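Imidazoleglycerol-phosphate dehydratase (Staphylococcus aureus subsp. aureus, PDB 2AE8) catalyses the dehydration of imidazoleglycerol phosphate to imidazoleacetol phosphate, the sixth step of histidine biosynthesis, using two manganese ions per subunit. Local coordinates at residues H55-V60 against N79-G84; D135-P140 against R173-I178; A146-E151 against H188-I193. One frame throughout, in Å; residues are numbered along the deposited sequence.

How the contacts relate
The chain is built from a duplicated half-domain, and the contacts sample both copies. Contact 1 joins neighbouring parallel strands of the first four-stranded sheet. Contact 2 lies in the second sheet, on the opposite side of the chain's centre, with about 26 Å between the two contact centres. Contact 3 fixes the loop after strand 141-145 to the metal-binding helix 186-205. Contacts 2 and 3 touch, because Ile178 CG2 lies 3.9 Å from Ile193 CG2. Contact 3 holds the metal ligands His188 and Glu191. Contact 2 holds Arg139, a probable substrate-binding residue with its side chain about 5 Å from a magnesium ion. Contact 1 is farther away, with the Ile56 side chain about 14 Å from a bound magnesium ion.

Contact 1. Residues H55-V60 against N79-G84; sequences HINTGV and NIEAQG
Glu81 reaches from strand 77-82 to two side chains of strand 55-57, His55 and Asn57. All three stand on the same face of the sheet. Glu81 CB leads to a CG placed beside the residue's own backbone N (chi1 -85°). The chain then bends at chi2 and swings over toward the neighbouring strand. Glu81 CG passes 3.9 Å from His55 NE2. Beyond CD the carboxylate divides its work. Glu81 OE2 accepts a hydrogen bond from His55 NE2, modelled at 2.4 Å, a very short length that is doubtful. The carboxylate lies at the edge of the imidazole, with Glu81 CD in the ring plane, and the two planes are 14° apart. Glu81 OE1 takes a hydrogen bond from Asn57 ND2 at 3.2 Å. This donor lies above the carboxylate plane, although OE1 is close to the amide plane of Asn57. Two partners on separate oxygens would limit rotation of the carboxylate.

Backbone bonds run beneath these side chains. Ile80 N donates to His55 O, Asn57 N to Ile80 O, and Ala82 N to Asn57 O at 3.0 Å. At the start of the pair, Asn79 OD1 accepts a weak bond from His55 N. On the other face, Ile56 CG2 approaches Ile80 CD1 at 4.4 Å. This apolar face is covered by helices 61-74 and 90-111. Thr58 OG1 accepts from Val60 N, forming an ST turn, and also bonds Asn64. The turn leads into helix 61-74. Strand 55-57, that helix and strand 77-82 form a beta-alpha-beta crossover, whose two parallel strands pair here.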
# COMPACT_ATOMS: atom_id res chain seq x y z
N HIS B 55 56.61 0.91 17.58
CA HIS B 55 56.26 0.72 18.98
C HIS B 55 54.98 1.49 19.26
O HIS B 55 54.99 2.71 19.31
CB HIS B 55 57.37 1.19 19.92
CG HIS B 55 56.92 1.39 21.34
ND1 HIS B 55 56.90 0.37 22.26
CD2 HIS B 55 56.47 2.50 21.98
CE1 HIS B 55 56.45 0.83 23.42
NE2 HIS B 55 56.18 2.12 23.27
N ILE B 56 53.88 0.76 19.43
CA ILE B 56 52.58 1.41 19.57
C ILE B 56 51.96 1.19 20.94
O ILE B 56 51.57 0.08 21.30
CB ILE B 56 51.64 0.99 18.41
CG1 ILE B 56 52.22 1.49 17.08
CG2 ILE B 56 50.22 1.55 18.64
CD1 ILE B 56 51.88 0.66 15.88
N ASN B 57 51.89 2.27 21.71
CA ASN B 57 51.36 2.23 23.06
C ASN B 57 50.32 3.32 23.27
O ASN B 57 50.61 4.36 23.89
CB ASN B 57 52.49 2.37 24.09
CG ASN B 57 52.00 2.25 25.53
OD1 ASN B 57 51.05 1.51 25.81
ND2 ASN B 57 52.64 2.97 26.44
N THR B 58 49.11 3.09 22.74
CA THR B 58 48.03 4.09 22.79
C THR B 58 47.26 4.06 24.10
O THR B 58 46.57 5.03 24.44
CB THR B 58 46.98 3.87 21.67
OG1 THR B 58 46.26 2.65 21.93
CG2 THR B 58 47.65 3.79 20.30
N GLY B 59 47.35 2.95 24.81
CA GLY B 59 46.52 2.71 25.99
C GLY B 59 45.14 2.17 25.64
O GLY B 59 44.27 2.08 26.52
N VAL B 60 44.94 1.80 24.37
CA VAL B 60 43.67 1.23 23.91
C VAL B 60 44.04 -0.00 23.10
O VAL B 60 44.60 0.10 22.01
CB VAL B 60 42.87 2.21 23.01
CG1 VAL B 60 41.55 1.58 22.56
CG2 VAL B 60 42.62 3.53 23.72
N ASN B 79 55.65 5.20 15.89
CA ASN B 79 55.97 5.07 17.29
C ASN B 79 55.08 5.98 18.10
O ASN B 79 55.11 7.20 17.94
CB ASN B 79 57.45 5.31 17.55
CG ASN B 79 58.31 4.21 16.97
OD1 ASN B 79 58.58 3.21 17.63
ND2 ASN B 79 58.68 4.35 15.70
N ILE B 80 54.28 5.37 18.95
CA ILE B 80 53.30 6.12 19.72
C ILE B 80 53.48 5.86 21.19
O ILE B 80 53.53 4.71 21.64
CB ILE B 80 51.85 5.78 19.30
CG1 ILE B 80 51.65 6.02 17.80
CG2 ILE B 80 50.85 6.58 20.14
CD1 ILE B 80 50.26 5.70 17.26
N GLU B 81 53.58 6.94 21.95
CA GLU B 81 53.54 6.86 23.38
C GLU B 81 52.46 7.79 23.89
O GLU B 81 52.57 9.01 23.75
CB GLU B 81 54.91 7.18 23.99
CG GLU B 81 55.83 5.98 24.03
CD GLU B 81 55.43 4.97 25.09
OE1 GLU B 81 54.78 5.38 26.08
OE2 GLU B 81 55.75 3.78 24.94
N ALA B 82 51.41 7.20 24.45
CA ALA B 82 50.30 7.97 24.99
C ALA B 82 50.25 7.80 26.51
O ALA B 82 50.54 6.72 27.03
CB ALA B 82 48.99 7.53 24.36
N GLN B 83 49.89 8.88 27.20
CA GLN B 83 49.76 8.88 28.66
C GLN B 83 48.47 9.59 29.06
O GLN B 83 48.04 10.54 28.39
CB GLN B 83 50.96 9.55 29.36
CG GLN B 83 52.36 9.15 28.85
CD GLN B 83 52.66 7.65 28.91
OE1 GLN B 83 53.23 7.08 27.98
NE2 GLN B 83 52.27 7.01 30.02
N GLY B 84 47.84 9.13 30.14
CA GLY B 84 46.54 9.66 30.55
C GLY B 84 46.37 9.75 32.05
O GLY B 84 46.62 8.79 32.77

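Contact 2. Residues D135-P140 against R173-I178; sequences DISGRP and RLTTHI
Thr175 and Ser137 meet where the loop leaving strand 128-135 crosses the start of strand 175-182. The strands join as an antiparallel hydrogen-bonded pair at Asp135 and Thr175, within the second mixed sheet of the fold. The Pro140 ring runs alongside the Arg173 chain in the same direction. Pro140 CG sits 3.5 Å above the Arg173 guanidinium plane, over its centre. Gly138 O is at the guanidinium edge and receives weak bonds from both NE and NH2. Arg173 NH2 also bonds Asn171 of a neighbouring subunit, so this flat group spans a subunit boundary. The backbone of Arg173 closes the preceding helix with a Schellman motif. On the apolar side, Ile136 and Leu174 are aligned neighbours near helix 90-111, with Ile136 CG1 3.9 Å from Leu174 CD2.

Asp135 N donates to Thr175 O at 2.8 Å, and Thr175 N returns a bond to Asp135 O. Beyond this pair the loop curls round the Thr175 hydroxyl. Ser137 OG stands between its own backbone N and carbonyl carbon (chi1 61°). From there it donates to Thr175 OG1 and accepts from Arg139 N, which makes an ST turn. Thr175 OG1 in turn donates to Arg139 O, which it meets in the carbonyl plane.

Asp135 forms a salt bridge with Arg117. Arg117 and Arg139 are both probable substrate-binding residues, by analogy with relatives. The Arg139 side chain bends at chi3, with its guanidinium meeting a water in plane. That water accepts from Arg139 NE at 2.8 Å and donates to Thr175 OG1 at 2.7 Å.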
# COMPACT_ATOMS: atom_id res chain seq x y z
N ASP B 135 43.08 9.84 -2.49
CA ASP B 135 43.71 10.77 -3.40
C ASP B 135 44.47 11.75 -2.52
O ASP B 135 43.85 12.49 -1.74
CB ASP B 135 42.66 11.48 -4.26
CG ASP B 135 43.25 12.56 -5.17
OD1 ASP B 135 44.49 12.75 -5.16
OD2 ASP B 135 42.48 13.23 -5.89
N ILE B 136 45.80 11.74 -2.63
CA ILE B 136 46.62 12.78 -1.99
C ILE B 136 46.43 14.06 -2.81
O ILE B 136 47.25 14.41 -3.66
CB ILE B 136 48.11 12.38 -1.89
CG1 ILE B 136 48.26 11.02 -1.19
CG2 ILE B 136 48.92 13.44 -1.16
CD1 ILE B 136 49.71 10.45 -1.23
N SER B 137 45.31 14.74 -2.57
CA SER B 137 44.83 15.83 -3.41
C SER B 137 45.09 17.21 -2.83
O SER B 137 45.08 18.21 -3.55
CB SER B 137 43.32 15.69 -3.59
OG SER B 137 42.70 15.77 -2.33
N GLY B 138 45.27 17.27 -1.51
CA GLY B 138 45.29 18.55 -0.81
C GLY B 138 43.91 19.11 -0.49
O GLY B 138 43.81 20.15 0.14
N ARG B 139 42.85 18.41 -0.93
CA ARG B 139 41.48 18.81 -0.59
C ARG B 139 40.93 17.87 0.50
O ARG B 139 40.61 16.72 0.22
CB ARG B 139 40.57 18.73 -1.83
CG ARG B 139 40.93 19.70 -2.95
CD ARG B 139 39.95 19.52 -4.14
NE ARG B 139 40.19 18.27 -4.86
CZ ARG B 139 40.95 18.18 -5.96
NH1 ARG B 139 41.55 19.27 -6.44
NH2 ARG B 139 41.11 17.01 -6.57
N PRO B 140 40.84 18.35 1.75
CA PRO B 140 40.49 17.45 2.85
C PRO B 140 39.01 17.05 2.77
O PRO B 140 38.12 17.91 2.81
CB PRO B 140 40.76 18.29 4.10
CG PRO B 140 41.56 19.50 3.61
CD PRO B 140 41.04 19.73 2.22
N ARG B 173 44.94 16.20 4.77
CA ARG B 173 44.43 16.81 3.53
C ARG B 173 44.33 15.80 2.38
O ARG B 173 44.73 16.09 1.23
CB ARG B 173 45.27 18.04 3.10
CG ARG B 173 45.49 19.06 4.22
CD ARG B 173 46.12 20.35 3.70
NE ARG B 173 45.25 20.99 2.71
CZ ARG B 173 44.26 21.82 3.02
NH1 ARG B 173 44.02 22.11 4.29
NH2 ARG B 173 43.50 22.34 2.06
N LEU B 174 43.81 14.61 2.70
CA LEU B 174 43.49 13.59 1.69
C LEU B 174 42.02 13.67 1.31
O LEU B 174 41.20 14.11 2.11
CB LEU B 174 43.76 12.17 2.22
CG LEU B 174 45.08 11.90 2.94
CD1 LEU B 174 45.06 10.53 3.62
CD2 LEU B 174 46.26 12.01 1.96
N THR B 175 41.70 13.27 0.08
CA THR B 175 40.31 12.95 -0.26
C THR B 175 40.23 11.43 -0.16
O THR B 175 41.03 10.72 -0.80
CB THR B 175 39.94 13.42 -1.68
OG1 THR B 175 40.11 14.84 -1.78
CG2 THR B 175 38.48 13.08 -2.00
N THR B 176 39.31 10.92 0.65
CA THR B 176 39.23 9.47 0.89
C THR B 176 37.77 8.99 0.87
O THR B 176 36.92 9.61 1.50
CB THR B 176 39.91 9.09 2.23
OG1 THR B 176 41.31 9.41 2.15
CG2 THR B 176 39.76 7.59 2.54
N HIS B 177 37.50 7.91 0.13
CA HIS B 177 36.20 7.24 0.17
C HIS B 177 36.38 5.85 0.77
O HIS B 177 37.13 5.04 0.23
CB HIS B 177 35.58 7.15 -1.23
CG HIS B 177 35.01 8.46 -1.72
ND1 HIS B 177 33.69 8.60 -2.09
CD2 HIS B 177 35.57 9.68 -1.89
CE1 HIS B 177 33.46 9.85 -2.46
NE2 HIS B 177 34.59 10.52 -2.35
N ILE B 178 35.69 5.60 1.87
CA ILE B 178 35.68 4.29 2.51
C ILE B 178 34.30 3.66 2.32
O ILE B 178 33.28 4.26 2.67
CB ILE B 178 36.02 4.40 4.02
CG1 ILE B 178 37.49 4.87 4.20
CG2 ILE B 178 35.73 3.08 4.74
CD1 ILE B 178 37.90 5.12 5.63
O HOH W 1 38.68 16.23 -3.64

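Contact 3. Residues A146-E151 against H188-I193; sequences ASLSKE and HEIEAI. With MG (magnesium ion), chain T; MG (magnesium ion), chain L.
Hydrogen bonds from Ser149 to Glu189 tie the loop to the helix. The glutamate chain is extended beyond CG, so its carboxylate reaches the loop backbone. Ser149 N donates to the syn lone pair of Glu189 OE1 at 2.8 Å. Ser149 OG donates to Glu189 OE2, modelled at a doubtful 2.5 Å. A water also bridges Ser147 O and Glu189 OE2, and Gly184 N is a further donor to OE2.

Apolar contacts lie alongside. Leu148 and Glu189 overlap while heading opposite ways, with Leu148 CD2 3.8 Å from Glu189 CB. Leu148 lies roughly perpendicular to Ile190, Leu148 CD1 to Ile190 CG1 4.1 Å. Ala146 CB meets Ile193 CD1 at 4.0 Å.

Metal bonds occupy other sides of the helix. His188 NE2 binds one magnesium at 2.2 Å, with three waters and with His91 and Glu95 of a neighbouring subunit. Glu191 OE1 binds another at 2.1 Å, together with His187 of the same chain and His92 of that neighbouring subunit. The active site thus forms between subunits.

Helix 186-205 packs Ala192 on strands 118-125 and 128-135, while Ile190 and Glu191 face helix 61-74 and the loop from strand 141-145 borders Glu189.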
# COMPACT_ATOMS: atom_id res chain seq x y z
N ALA B 146 29.99 2.97 5.84
CA ALA B 146 30.15 1.66 6.46
C ALA B 146 29.30 1.61 7.72
O ALA B 146 29.58 2.31 8.70
CB ALA B 146 31.62 1.42 6.80
N SER B 147 28.25 0.80 7.70
CA SER B 147 27.42 0.57 8.88
C SER B 147 27.98 -0.66 9.55
O SER B 147 27.81 -1.78 9.06
CB SER B 147 25.96 0.33 8.48
OG SER B 147 25.47 1.43 7.74
N LEU B 148 28.65 -0.45 10.68
CA LEU B 148 29.30 -1.56 11.37
C LEU B 148 28.28 -2.35 12.16
O LEU B 148 27.33 -1.77 12.67
CB LEU B 148 30.40 -1.01 12.27
CG LEU B 148 31.44 -0.15 11.54
CD1 LEU B 148 32.40 0.49 12.54
CD2 LEU B 148 32.24 -0.97 10.47
N SER B 149 28.49 -3.67 12.27
CA SER B 149 27.46 -4.58 12.78
C SER B 149 27.17 -4.54 14.28
O SER B 149 26.08 -4.90 14.68
CB SER B 149 27.72 -6.02 12.34
OG SER B 149 27.82 -6.09 10.94
N LYS B 150 28.13 -4.10 15.09
CA LYS B 150 27.95 -4.10 16.55
C LYS B 150 28.43 -2.77 17.13
O LYS B 150 29.22 -2.06 16.51
CB LYS B 150 28.71 -5.30 17.18
CG LYS B 150 28.20 -6.69 16.79
CD LYS B 150 26.85 -6.99 17.42
CE LYS B 150 26.30 -8.36 17.01
NZ LYS B 150 25.88 -8.35 15.57
N GLU B 151 27.93 -2.41 18.31
CA GLU B 151 28.27 -1.14 18.92
C GLU B 151 29.67 -1.17 19.57
O GLU B 151 30.31 -0.13 19.78
CB GLU B 151 27.19 -0.75 19.96
CG GLU B 151 25.76 -0.70 19.37
CD GLU B 151 24.78 0.12 20.21
OE1 GLU B 151 25.12 0.47 21.36
OE2 GLU B 151 23.67 0.45 19.71
N HIS B 188 36.05 -8.04 11.63
CA HIS B 188 36.43 -8.17 10.23
C HIS B 188 36.17 -6.88 9.46
O HIS B 188 36.96 -6.50 8.58
CB HIS B 188 35.63 -9.30 9.57
CG HIS B 188 36.01 -10.66 10.03
ND1 HIS B 188 35.33 -11.79 9.64
CD2 HIS B 188 36.99 -11.08 10.87
CE1 HIS B 188 35.89 -12.85 10.20
NE2 HIS B 188 36.90 -12.45 10.95
N GLU B 189 35.05 -6.22 9.77
CA GLU B 189 34.66 -5.01 9.07
C GLU B 189 35.70 -3.91 9.30
O GLU B 189 36.17 -3.29 8.36
CB GLU B 189 33.29 -4.54 9.58
CG GLU B 189 32.09 -5.32 9.00
CD GLU B 189 30.79 -5.10 9.81
OE1 GLU B 189 30.78 -4.29 10.77
OE2 GLU B 189 29.81 -5.79 9.50
N ILE B 190 36.01 -3.66 10.56
CA ILE B 190 37.00 -2.66 10.90
C ILE B 190 38.39 -3.03 10.36
O ILE B 190 39.10 -2.18 9.83
CB ILE B 190 37.04 -2.48 12.43
CG1 ILE B 190 35.66 -2.00 12.92
CG2 ILE B 190 38.12 -1.48 12.81
CD1 ILE B 190 35.44 -2.14 14.43
N GLU B 191 38.76 -4.29 10.51
CA GLU B 191 40.07 -4.74 10.03
C GLU B 191 40.22 -4.59 8.52
O GLU B 191 41.24 -4.07 8.05
CB GLU B 191 40.35 -6.18 10.48
CG GLU B 191 41.69 -6.70 10.02
CD GLU B 191 42.25 -7.80 10.91
OE1 GLU B 191 41.60 -8.17 11.92
OE2 GLU B 191 43.34 -8.31 10.59
N ALA B 192 39.23 -5.02 7.74
CA ALA B 192 39.26 -4.81 6.29
C ALA B 192 39.42 -3.33 5.93
O ALA B 192 40.19 -2.98 5.03
CB ALA B 192 37.99 -5.40 5.61
N ILE B 193 38.70 -2.46 6.64
CA ILE B 193 38.80 -1.01 6.40
C ILE B 193 40.23 -0.46 6.71
O ILE B 193 40.80 0.28 5.92
CB ILE B 193 37.76 -0.22 7.22
CG1 ILE B 193 36.33 -0.49 6.69
CG2 ILE B 193 38.07 1.30 7.22
CD1 ILE B 193 35.25 -0.00 7.65
MG MG T . 38.37 -13.70 11.97
MG MG L . 42.31 -8.77 13.81
O HOH W 2 27.98 -4.01 7.96
O HOH W 3 40.21 -12.01 12.09
O HOH W 4 36.87 -15.34 12.13
O HOH W 5 38.73 -14.93 10.27